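Long-range contacts in spike protein P1 (Pseudoalteromonas phage pm2, PDB 2VVE), which binds the host receptor as the spike at the fivefold vertices of the virion, its N-terminus associating with the capsid vertex and its C-terminus carrying the receptor-binding activity: residues D147-S152 / D212-Q217; V135-K140 / I151-A156; S94-Y99 / V219-Y224. All coordinates share one frame; numbering follows the deposited sequence.

Interaction 1 (D147-S152 / D212-Q217); sequences DYTSIS and DYDAVQ. With CA (calcium ion), chain C.
A calcium site joins the start of strand 151-160 to the N-terminus of helix 213-219, and Ser150, Asp212 and Asp214 supply its protein ligands. Ser150 gives its backbone O, 2.3 Å from the calcium ion. Asp212 binds through both carboxylate oxygens, with OD1 and OD2 each 2.5 Å from the metal. Asp214 binds through OD2 alone, at 2.3 Å from the ion. Three waters complete seven ligand atoms.

Asp212 is also the N-cap of the helix. Held anti to the backbone N (chi1 -171°), Asp212 CG comes to 2.9 Å from the calcium ion. Asp212 OD1 accepts the capping bond from Asp214 N at 2.8 Å, through its anti lone pair. Asp212 OD2 takes a nearly straight bond from Ser152 N, also 2.8 Å long, on its anti side but 31° out of the carboxylate plane. Each oxygen is thus held by the metal and by one backbone N-H, which fixes the rotation of the carboxylate. The ion probably offsets the repulsion between the clustered oxygens. A further water links Ser150 N to Asp214 OD2.

Beside the metal the contact is apolar. Thr149 CG2 packs on Asp214 CB at 3.5 Å, and Ile151 CD1 reaches Asp212 CB and Ala215 CB. Thr149 OG1 bonds Glu218 of helix 213-219. Ser152 OG bonds Thr178 of strand 177-179, which pairs with strand 151-160.

Interaction 2 (V135-K140 / I151-A156); sequences VRHKSK and ISVKPA
This is a buried side-chain contact between two strands of different sheets. Strand 129-137 belongs to the four-stranded sheet with 88-91, 229-236 and 189-195. Strand 151-160 belongs to the other, curled sheet. The two segments run roughly antiparallel, with end-to-end directions 160° apart. Ser139 CA and Ile151 CA are 7.1 Å apart, and Val135 CA and Pro155 CA 8.0 Å, so side chains fill the gap. Alternate residues face inward: Val135, His137 and Ser139 from one segment, Ile151, Val153 and Pro155 from the other.

His137 and Val153 form the centre. Val153 CG2 sits over the middle of the imidazole in a CH-pi contact, 3.5 Å from the ring centroid and 11° off the ring normal. Val153 CG2 lies between its own backbone N and carbonyl carbon, while CG1 is anti to the carbonyl carbon (chi1 -59°) and reaches His137 ND1 at 3.7 Å. The same imidazole meets Pro155 at its edge, where His137 CE1 is 4.0 Å from Pro155 CD. Both ring nitrogens are satisfied although the residue is buried: ND1 bonds Thr229 OG1 and NE2 bonds Tyr175 OH. These two bonds hold the ring in its rotation under the valine methyl.

The ends are plain apolar packing. Val135 CG1 meets Pro155 CG at 4.2 Å. Ser139 CB touches Ile151 CG1 at 3.8 Å, while Ser139 OG turns to the backbone N of His181.

Facing antiparallel sheets closed by inward side chains are characteristic of a beta sandwich. The four-stranded sheet and the family assignment are consistent with a jelly-roll-like domain.

Interaction 3 (S94-Y99 / V219-Y224); sequences SARAKY and VQHDWY
Arg96 meets the imidazole of His221, and its side chain crosses that of the histidine at about a right angle. Its chain bends at chi3. Arg96 NH2 comes 3.8 Å from His221 CE1. CE1 lies at the edge of the guanidinium, near its plane. The two flat groups are turned 37° apart. Asp143 OD2 joins them from outside, in a salt bridge with Arg96 NH2 and a hydrogen bond with His221 NE2. Arg96 NE bonds Ser227 O.

Lys98 lays its extended chain against the carbonyl of Tyr224. Its CD is 3.3 Å from Tyr224 O, and its NZ continues to Asn112 O.

Tyr99 has the largest share of the contact. Its hydroxyl OH shares a hydrogen bond of 2.7 Å with His221 ND1, which lies at the edge of the tyrosine ring. In return OH lies at the edge of the imidazole, in plane. The two ring planes are 63° apart. With NE2 bonded to Asp143, both nitrogens of the imidazole have partners, and its rotation is set. Val219 CG2, in the same segment, lies over one imidazole face, offset toward the rim. Nearer the backbone, Tyr99 CB packs on Trp223 CE3 at 3.6 Å. Tyr99 O accepts a hydrogen bond from Tyr224 N at 2.7 Å, with the donor tilted 28° from the carbonyl plane.

The contact joins the loop after strand 88-91 to the loop between helix 213-219 and strand 229-236. Tyr99 and His221 both touch Ala215 of that helix. Tyr224 packs on Ala107 and Leu108 of helix 105-110.

Overall arrangement
The three contacts cluster on the same side of the chain's centre, with contact centres 11 to 13 Å apart. Interaction 2 is the core one: all its touching residues are buried, and its chemistry is apolar and CH-pi. Interactions 1 and 3 are partly buried and more polar. Interaction 1 relies on a metal and carboxylates, interaction 3 on a tyrosine-histidine bond and a backbone bond. Interactions 1 and 2 share strand 151-160, and Ile151 touches the partner segment in both. They also meet at Lys140 NZ, probably bonded to Asp147 O. Helix 213-219 ties interaction 1 to interaction 3, where Ala215 O probably accepts from His221 N. Interactions 2 and 3 do not touch.

Interaction 1 (D147-S152 / D212-Q217)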
loop_
_atom_site.group_PDB
_atom_site.type_symbol
_atom_site.label_atom_id
_atom_site.label_comp_id
_atom_site.label_asym_id
_atom_site.label_seq_id
_atom_site.Cartn_x
_atom_site.Cartn_y
_atom_site.Cartn_z
ATOM N N ASP A 147 -32.255 -13.307 48.266
ATOM C CA ASP A 147 -32.540 -14.474 47.429
ATOM C C ASP A 147 -33.943 -14.452 46.818
ATOM O O ASP A 147 -34.226 -15.205 45.884
ATOM C CB ASP A 147 -32.338 -15.775 48.225
ATOM C CG ASP A 147 -30.880 -16.022 48.611
ATOM O OD1 ASP A 147 -29.975 -15.288 48.153
ATOM O OD2 ASP A 147 -30.638 -16.971 49.383
ATOM N N TYR A 148 -34.818 -13.593 47.347
ATOM C CA TYR A 148 -36.204 -13.538 46.874
ATOM C C TYR A 148 -36.625 -12.157 46.387
ATOM O O TYR A 148 -37.801 -11.914 46.100
ATOM C CB TYR A 148 -37.155 -14.075 47.948
ATOM C CG TYR A 148 -36.822 -15.501 48.305
ATOM C CD1 TYR A 148 -37.036 -16.536 47.383
ATOM C CD2 TYR A 148 -36.240 -15.817 49.528
ATOM C CE1 TYR A 148 -36.706 -17.850 47.691
ATOM C CE2 TYR A 148 -35.910 -17.128 49.843
ATOM C CZ TYR A 148 -36.139 -18.136 48.918
ATOM O OH TYR A 148 -35.816 -19.435 49.228
ATOM N N THR A 149 -35.646 -11.265 46.299
ATOM C CA THR A 149 -35.812 -9.961 45.672
ATOM C C THR A 149 -36.155 -10.161 44.195
ATOM O O THR A 149 -35.487 -10.931 43.496
ATOM C CB THR A 149 -34.519 -9.120 45.812
ATOM O OG1 THR A 149 -34.172 -8.999 47.201
ATOM C CG2 THR A 149 -34.693 -7.728 45.209
ATOM N N SER A 150 -37.218 -9.493 43.741
ATOM C CA SER A 150 -37.654 -9.570 42.354
ATOM C C SER A 150 -36.945 -8.519 41.507
ATOM O O SER A 150 -37.126 -7.312 41.720
ATOM C CB SER A 150 -39.170 -9.390 42.257
ATOM O OG SER A 150 -39.853 -10.474 42.857
ATOM N N ILE A 151 -36.149 -8.984 40.552
ATOM C CA ILE A 151 -35.431 -8.107 39.638
ATOM C C ILE A 151 -36.046 -8.163 38.239
ATOM O O ILE A 151 -36.157 -9.239 37.640
ATOM C CB ILE A 151 -33.913 -8.454 39.582
ATOM C CG1 ILE A 151 -33.236 -8.207 40.944
ATOM C CG2 ILE A 151 -33.203 -7.694 38.451
ATOM C CD1 ILE A 151 -33.298 -6.759 41.467
ATOM N N SER A 152 -36.447 -6.998 37.730
ATOM C CA SER A 152 -36.916 -6.885 36.346
ATOM C C SER A 152 -35.725 -6.662 35.431
ATOM O O SER A 152 -34.829 -5.870 35.741
ATOM C CB SER A 152 -37.940 -5.754 36.185
ATOM O OG SER A 152 -39.137 -6.050 36.889
ATOM N N ASP A 212 -33.535 -1.842 38.254
ATOM C CA ASP A 212 -34.630 -2.195 39.158
ATOM C C ASP A 212 -34.507 -1.419 40.467
ATOM O O ASP A 212 -33.418 -1.300 41.024
ATOM C CB ASP A 212 -34.639 -3.711 39.405
ATOM C CG ASP A 212 -35.873 -4.184 40.150
ATOM O OD1 ASP A 212 -35.997 -3.889 41.357
ATOM O OD2 ASP A 212 -36.722 -4.869 39.536
ATOM N N TYR A 213 -35.634 -0.886 40.934
ATOM C CA TYR A 213 -35.703 -0.130 42.186
ATOM C C TYR A 213 -35.044 -0.869 43.354
ATOM O O TYR A 213 -34.324 -0.262 44.159
ATOM C CB TYR A 213 -37.169 0.204 42.504
ATOM C CG TYR A 213 -37.413 0.808 43.871
ATOM C CD1 TYR A 213 -37.206 2.167 44.100
ATOM C CD2 TYR A 213 -37.862 0.020 44.933
ATOM C CE1 TYR A 213 -37.430 2.727 45.353
ATOM C CE2 TYR A 213 -38.087 0.567 46.192
ATOM C CZ TYR A 213 -37.871 1.922 46.394
ATOM O OH TYR A 213 -38.094 2.474 47.636
ATOM N N ASP A 214 -35.294 -2.175 43.429
ATOM C CA ASP A 214 -34.799 -3.018 44.513
ATOM C C ASP A 214 -33.281 -3.151 44.507
ATOM O O ASP A 214 -32.664 -3.249 45.566
ATOM C CB ASP A 214 -35.456 -4.394 44.449
ATOM C CG ASP A 214 -36.969 -4.327 44.612
ATOM O OD1 ASP A 214 -37.458 -3.663 45.549
ATOM O OD2 ASP A 214 -37.674 -4.950 43.799
ATOM N N ALA A 215 -32.696 -3.146 43.309
ATOM C CA ALA A 215 -31.247 -3.183 43.128
ATOM C C ALA A 215 -30.609 -1.886 43.607
ATOM O O ALA A 215 -29.542 -1.906 44.213
ATOM C CB ALA A 215 -30.890 -3.443 41.657
ATOM N N VAL A 216 -31.270 -0.765 43.327
ATOM C CA VAL A 216 -30.819 0.546 43.795
ATOM C C VAL A 216 -30.811 0.618 45.337
ATOM O O VAL A 216 -29.809 1.002 45.945
ATOM C CB VAL A 216 -31.671 1.694 43.167
ATOM C CG1 VAL A 216 -31.223 3.058 43.672
ATOM C CG2 VAL A 216 -31.597 1.646 41.631
ATOM N N GLN A 217 -31.921 0.221 45.955
ATOM C CA GLN A 217 -32.071 0.272 47.413
ATOM C C GLN A 217 -31.147 -0.688 48.174
ATOM O O GLN A 217 -30.469 -0.274 49.117
ATOM C CB GLN A 217 -33.533 0.033 47.812
ATOM C CG GLN A 217 -34.546 0.956 47.132
ATOM C CD GLN A 217 -34.197 2.435 47.251
ATOM O OE1 GLN A 217 -34.242 3.013 48.338
ATOM N NE2 GLN A 217 -33.859 3.054 46.124
HETATM CA CA CA C . -38.137 -5.250 41.569
HETATM O O HOH W 1 -38.564 -7.528 45.279
HETATM O O HOH W 2 -39.193 -6.250 40.077
HETATM O O HOH W 3 -39.136 -3.091 41.310
HETATM O O HOH W 4 -40.222 -5.801 42.601
#

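Interaction 2 (V135-K140 / I151-A156)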
loop_
_atom_site.group_PDB
_atom_site.type_symbol
_atom_site.label_atom_id
_atom_site.label_comp_id
_atom_site.label_asym_id
_atom_site.label_seq_id
_atom_site.Cartn_x
_atom_site.Cartn_y
_atom_site.Cartn_z
ATOM N N VAL A 135 -28.584 -15.231 26.895
ATOM C CA VAL A 135 -28.553 -14.241 27.963
ATOM C C VAL A 135 -28.831 -14.903 29.309
ATOM O O VAL A 135 -29.790 -15.663 29.455
ATOM C CB VAL A 135 -29.561 -13.068 27.689
ATOM C CG1 VAL A 135 -29.526 -12.067 28.797
ATOM C CG2 VAL A 135 -29.241 -12.363 26.383
ATOM N N ARG A 136 -27.971 -14.616 30.281
ATOM C CA ARG A 136 -28.098 -15.208 31.604
ATOM C C ARG A 136 -28.348 -14.128 32.646
ATOM O O ARG A 136 -27.520 -13.231 32.856
ATOM C CB ARG A 136 -26.845 -16.029 31.954
ATOM C CG ARG A 136 -26.921 -16.745 33.312
ATOM C CD ARG A 136 -25.751 -17.662 33.512
ATOM N NE ARG A 136 -25.697 -18.664 32.456
ATOM C CZ ARG A 136 -24.603 -19.335 32.118
ATOM N NH1 ARG A 136 -23.459 -19.115 32.757
ATOM N NH2 ARG A 136 -24.658 -20.219 31.128
ATOM N N HIS A 137 -29.494 -14.230 33.301
ATOM C CA HIS A 137 -29.811 -13.378 34.437
ATOM C C HIS A 137 -29.586 -14.144 35.740
ATOM O O HIS A 137 -30.050 -15.273 35.898
ATOM C CB HIS A 137 -31.255 -12.878 34.335
ATOM C CG HIS A 137 -31.601 -12.326 32.987
ATOM N ND1 HIS A 137 -31.145 -11.101 32.550
ATOM C CD2 HIS A 137 -32.372 -12.821 31.987
ATOM C CE1 HIS A 137 -31.611 -10.870 31.333
ATOM N NE2 HIS A 137 -32.363 -11.894 30.971
ATOM N N LYS A 138 -28.842 -13.540 36.655
ATOM C CA LYS A 138 -28.611 -14.137 37.975
ATOM C C LYS A 138 -28.612 -13.030 39.016
ATOM O O LYS A 138 -27.778 -12.117 38.956
ATOM C CB LYS A 138 -27.287 -14.918 37.986
ATOM C CG LYS A 138 -27.009 -15.711 39.259
ATOM C CD LYS A 138 -25.713 -16.510 39.111
ATOM C CE LYS A 138 -25.479 -17.454 40.279
ATOM N NZ LYS A 138 -25.133 -16.733 41.534
ATOM N N SER A 139 -29.563 -13.106 39.949
ATOM C CA SER A 139 -29.732 -12.088 40.983
ATOM C C SER A 139 -29.550 -12.618 42.409
ATOM O O SER A 139 -29.093 -11.880 43.280
ATOM C CB SER A 139 -31.079 -11.366 40.832
ATOM O OG SER A 139 -32.183 -12.236 41.026
ATOM N N LYS A 140 -29.907 -13.889 42.636
ATOM C CA LYS A 140 -29.848 -14.518 43.971
ATOM C C LYS A 140 -28.461 -14.440 44.607
ATOM O O LYS A 140 -27.528 -15.106 44.163
ATOM C CB LYS A 140 -30.298 -15.985 43.912
ATOM C CG LYS A 140 -31.760 -16.185 43.517
ATOM C CD LYS A 140 -32.118 -17.671 43.461
ATOM C CE LYS A 140 -33.625 -17.894 43.375
ATOM N NZ LYS A 140 -34.283 -17.760 44.716
ATOM N N ILE A 151 -36.149 -8.984 40.552
ATOM C CA ILE A 151 -35.431 -8.107 39.638
ATOM C C ILE A 151 -36.046 -8.163 38.239
ATOM O O ILE A 151 -36.157 -9.239 37.640
ATOM C CB ILE A 151 -33.913 -8.454 39.582
ATOM C CG1 ILE A 151 -33.236 -8.207 40.944
ATOM C CG2 ILE A 151 -33.203 -7.694 38.451
ATOM C CD1 ILE A 151 -33.298 -6.759 41.467
ATOM N N SER A 152 -36.447 -6.998 37.730
ATOM C CA SER A 152 -36.916 -6.885 36.346
ATOM C C SER A 152 -35.725 -6.662 35.431
ATOM O O SER A 152 -34.829 -5.870 35.741
ATOM C CB SER A 152 -37.940 -5.754 36.185
ATOM O OG SER A 152 -39.137 -6.050 36.889
ATOM N N VAL A 153 -35.714 -7.390 34.318
ATOM C CA VAL A 153 -34.646 -7.292 33.326
ATOM C C VAL A 153 -35.212 -7.044 31.924
ATOM O O VAL A 153 -36.313 -7.490 31.587
ATOM C CB VAL A 153 -33.727 -8.552 33.301
ATOM C CG1 VAL A 153 -33.073 -8.789 34.666
ATOM C CG2 VAL A 153 -34.492 -9.784 32.864
ATOM N N LYS A 154 -34.460 -6.301 31.126
ATOM C CA LYS A 154 -34.778 -6.122 29.720
ATOM C C LYS A 154 -33.473 -5.875 28.958
ATOM O O LYS A 154 -33.044 -4.722 28.804
ATOM C CB LYS A 154 -35.803 -4.993 29.508
ATOM C CG LYS A 154 -36.220 -4.808 28.038
ATOM C CD LYS A 154 -37.493 -3.994 27.882
ATOM C CE LYS A 154 -38.730 -4.869 27.936
ATOM N NZ LYS A 154 -39.964 -4.053 27.796
ATOM N N PRO A 155 -32.825 -6.968 28.493
ATOM C CA PRO A 155 -31.570 -6.831 27.754
ATOM C C PRO A 155 -31.798 -6.155 26.400
ATOM O O PRO A 155 -32.887 -6.264 25.834
ATOM C CB PRO A 155 -31.092 -8.282 27.583
ATOM C CG PRO A 155 -32.353 -9.111 27.702
ATOM C CD PRO A 155 -33.223 -8.379 28.669
ATOM N N ALA A 156 -30.797 -5.438 25.904
ATOM C CA ALA A 156 -30.914 -4.785 24.595
ATOM C C ALA A 156 -29.587 -4.788 23.857
ATOM O O ALA A 156 -28.528 -4.984 24.472
ATOM C CB ALA A 156 -31.434 -3.356 24.744
#

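Interaction 3 (S94-Y99 / V219-Y224)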
loop_
_atom_site.group_PDB
_atom_site.type_symbol
_atom_site.label_atom_id
_atom_site.label_comp_id
_atom_site.label_asym_id
_atom_site.label_seq_id
_atom_site.Cartn_x
_atom_site.Cartn_y
_atom_site.Cartn_z
ATOM N N SER A 94 -18.024 -13.346 29.746
ATOM C CA SER A 94 -18.174 -13.904 31.081
ATOM C C SER A 94 -18.487 -12.793 32.088
ATOM O O SER A 94 -19.057 -13.061 33.144
ATOM C CB SER A 94 -16.921 -14.677 31.500
ATOM O OG SER A 94 -15.787 -13.837 31.516
ATOM N N ALA A 95 -18.123 -11.553 31.746
ATOM C CA ALA A 95 -18.377 -10.396 32.605
ATOM C C ALA A 95 -19.833 -9.970 32.542
ATOM O O ALA A 95 -20.436 -9.962 31.468
ATOM C CB ALA A 95 -17.488 -9.236 32.207
ATOM N N ARG A 96 -20.388 -9.603 33.694
ATOM C CA ARG A 96 -21.757 -9.083 33.750
ATOM C C ARG A 96 -21.873 -7.816 32.903
ATOM O O ARG A 96 -20.975 -6.964 32.923
ATOM C CB ARG A 96 -22.130 -8.774 35.195
ATOM C CG ARG A 96 -22.230 -10.025 36.082
ATOM C CD ARG A 96 -21.952 -9.724 37.548
ATOM N NE ARG A 96 -22.837 -8.689 38.076
ATOM C CZ ARG A 96 -22.803 -8.216 39.320
ATOM N NH1 ARG A 96 -21.930 -8.687 40.215
ATOM N NH2 ARG A 96 -23.655 -7.270 39.675
ATOM N N ALA A 97 -22.990 -7.683 32.190
ATOM C CA ALA A 97 -23.221 -6.524 31.329
ATOM C C ALA A 97 -23.573 -5.310 32.191
ATOM O O ALA A 97 -24.146 -5.457 33.273
ATOM C CB ALA A 97 -24.346 -6.810 30.362
ATOM N N LYS A 98 -23.250 -4.115 31.705
ATOM C CA LYS A 98 -23.583 -2.895 32.454
ATOM C C LYS A 98 -25.003 -2.379 32.228
ATOM O O LYS A 98 -25.588 -2.565 31.148
ATOM C CB LYS A 98 -22.550 -1.789 32.199
ATOM C CG LYS A 98 -21.154 -2.206 32.664
ATOM C CD LYS A 98 -20.061 -1.242 32.282
ATOM C CE LYS A 98 -18.761 -1.713 32.924
ATOM N NZ LYS A 98 -17.601 -0.810 32.702
ATOM N N TYR A 99 -25.564 -1.751 33.266
ATOM C CA TYR A 99 -26.749 -0.925 33.098
ATOM C C TYR A 99 -26.431 0.258 32.187
ATOM O O TYR A 99 -25.461 0.992 32.422
ATOM C CB TYR A 99 -27.234 -0.361 34.434
ATOM C CG TYR A 99 -27.649 -1.370 35.480
ATOM C CD1 TYR A 99 -28.872 -2.032 35.388
ATOM C CD2 TYR A 99 -26.845 -1.616 36.595
ATOM C CE1 TYR A 99 -29.278 -2.939 36.376
ATOM C CE2 TYR A 99 -27.237 -2.521 37.588
ATOM C CZ TYR A 99 -28.452 -3.176 37.473
ATOM O OH TYR A 99 -28.854 -4.070 38.431
ATOM N N VAL A 219 -28.446 -2.835 47.046
ATOM C CA VAL A 219 -27.022 -2.993 46.730
ATOM C C VAL A 219 -26.416 -1.778 46.006
ATOM O O VAL A 219 -25.296 -1.846 45.493
ATOM C CB VAL A 219 -26.739 -4.337 45.980
ATOM C CG1 VAL A 219 -27.037 -5.526 46.889
ATOM C CG2 VAL A 219 -27.545 -4.436 44.672
ATOM N N GLN A 220 -27.162 -0.672 45.986
ATOM C CA GLN A 220 -26.678 0.623 45.475
ATOM C C GLN A 220 -26.242 0.575 44.002
ATOM O O GLN A 220 -25.281 1.242 43.601
ATOM C CB GLN A 220 -25.551 1.183 46.360
ATOM C CG GLN A 220 -25.970 1.540 47.791
ATOM C CD GLN A 220 -26.185 0.319 48.669
ATOM O OE1 GLN A 220 -25.307 -0.535 48.787
ATOM N NE2 GLN A 220 -27.361 0.228 49.284
ATOM N N HIS A 221 -26.953 -0.215 43.201
ATOM C CA HIS A 221 -26.709 -0.269 41.762
ATOM C C HIS A 221 -27.105 1.056 41.122
ATOM O O HIS A 221 -28.056 1.701 41.549
ATOM C CB HIS A 221 -27.472 -1.437 41.121
ATOM C CG HIS A 221 -26.786 -2.762 41.266
ATOM N ND1 HIS A 221 -27.168 -3.879 40.553
ATOM C CD2 HIS A 221 -25.727 -3.142 42.020
ATOM C CE1 HIS A 221 -26.385 -4.894 40.875
ATOM N NE2 HIS A 221 -25.503 -4.473 41.762
ATOM N N ASP A 222 -26.354 1.452 40.098
ATOM C CA ASP A 222 -26.610 2.690 39.387
ATOM C C ASP A 222 -26.203 2.486 37.940
ATOM O O ASP A 222 -25.571 1.473 37.606
ATOM C CB ASP A 222 -25.811 3.839 40.004
ATOM C CG ASP A 222 -26.313 5.211 39.567
ATOM O OD1 ASP A 222 -27.409 5.309 38.967
ATOM O OD2 ASP A 222 -25.599 6.199 39.823
ATOM N N TRP A 223 -26.561 3.435 37.078
ATOM C CA TRP A 223 -26.175 3.360 35.669
ATOM C C TRP A 223 -24.670 3.152 35.488
ATOM O O TRP A 223 -23.860 3.715 36.233
ATOM C CB TRP A 223 -26.685 4.585 34.901
ATOM C CG TRP A 223 -28.192 4.675 34.960
ATOM C CD1 TRP A 223 -28.926 5.574 35.655
ATOM C CD2 TRP A 223 -29.129 3.786 34.332
ATOM N NE1 TRP A 223 -30.275 5.329 35.488
ATOM C CE2 TRP A 223 -30.426 4.230 34.682
ATOM C CE3 TRP A 223 -28.997 2.663 33.498
ATOM C CZ2 TRP A 223 -31.593 3.588 34.231
ATOM C CZ3 TRP A 223 -30.157 2.023 33.043
ATOM C CH2 TRP A 223 -31.442 2.490 33.420
ATOM N N TYR A 224 -24.324 2.314 34.507
ATOM C CA TYR A 224 -22.939 1.920 34.174
ATOM C C TYR A 224 -22.305 0.910 35.151
ATOM O O TYR A 224 -21.190 0.432 34.916
ATOM C CB TYR A 224 -22.022 3.144 33.939
ATOM C CG TYR A 224 -22.469 4.062 32.813
ATOM C CD1 TYR A 224 -22.619 3.575 31.511
ATOM C CD2 TYR A 224 -22.721 5.416 33.041
ATOM C CE1 TYR A 224 -23.010 4.400 30.474
ATOM C CE2 TYR A 224 -23.125 6.259 32.004
ATOM C CZ TYR A 224 -23.272 5.736 30.723
ATOM O OH TYR A 224 -23.661 6.536 29.679
#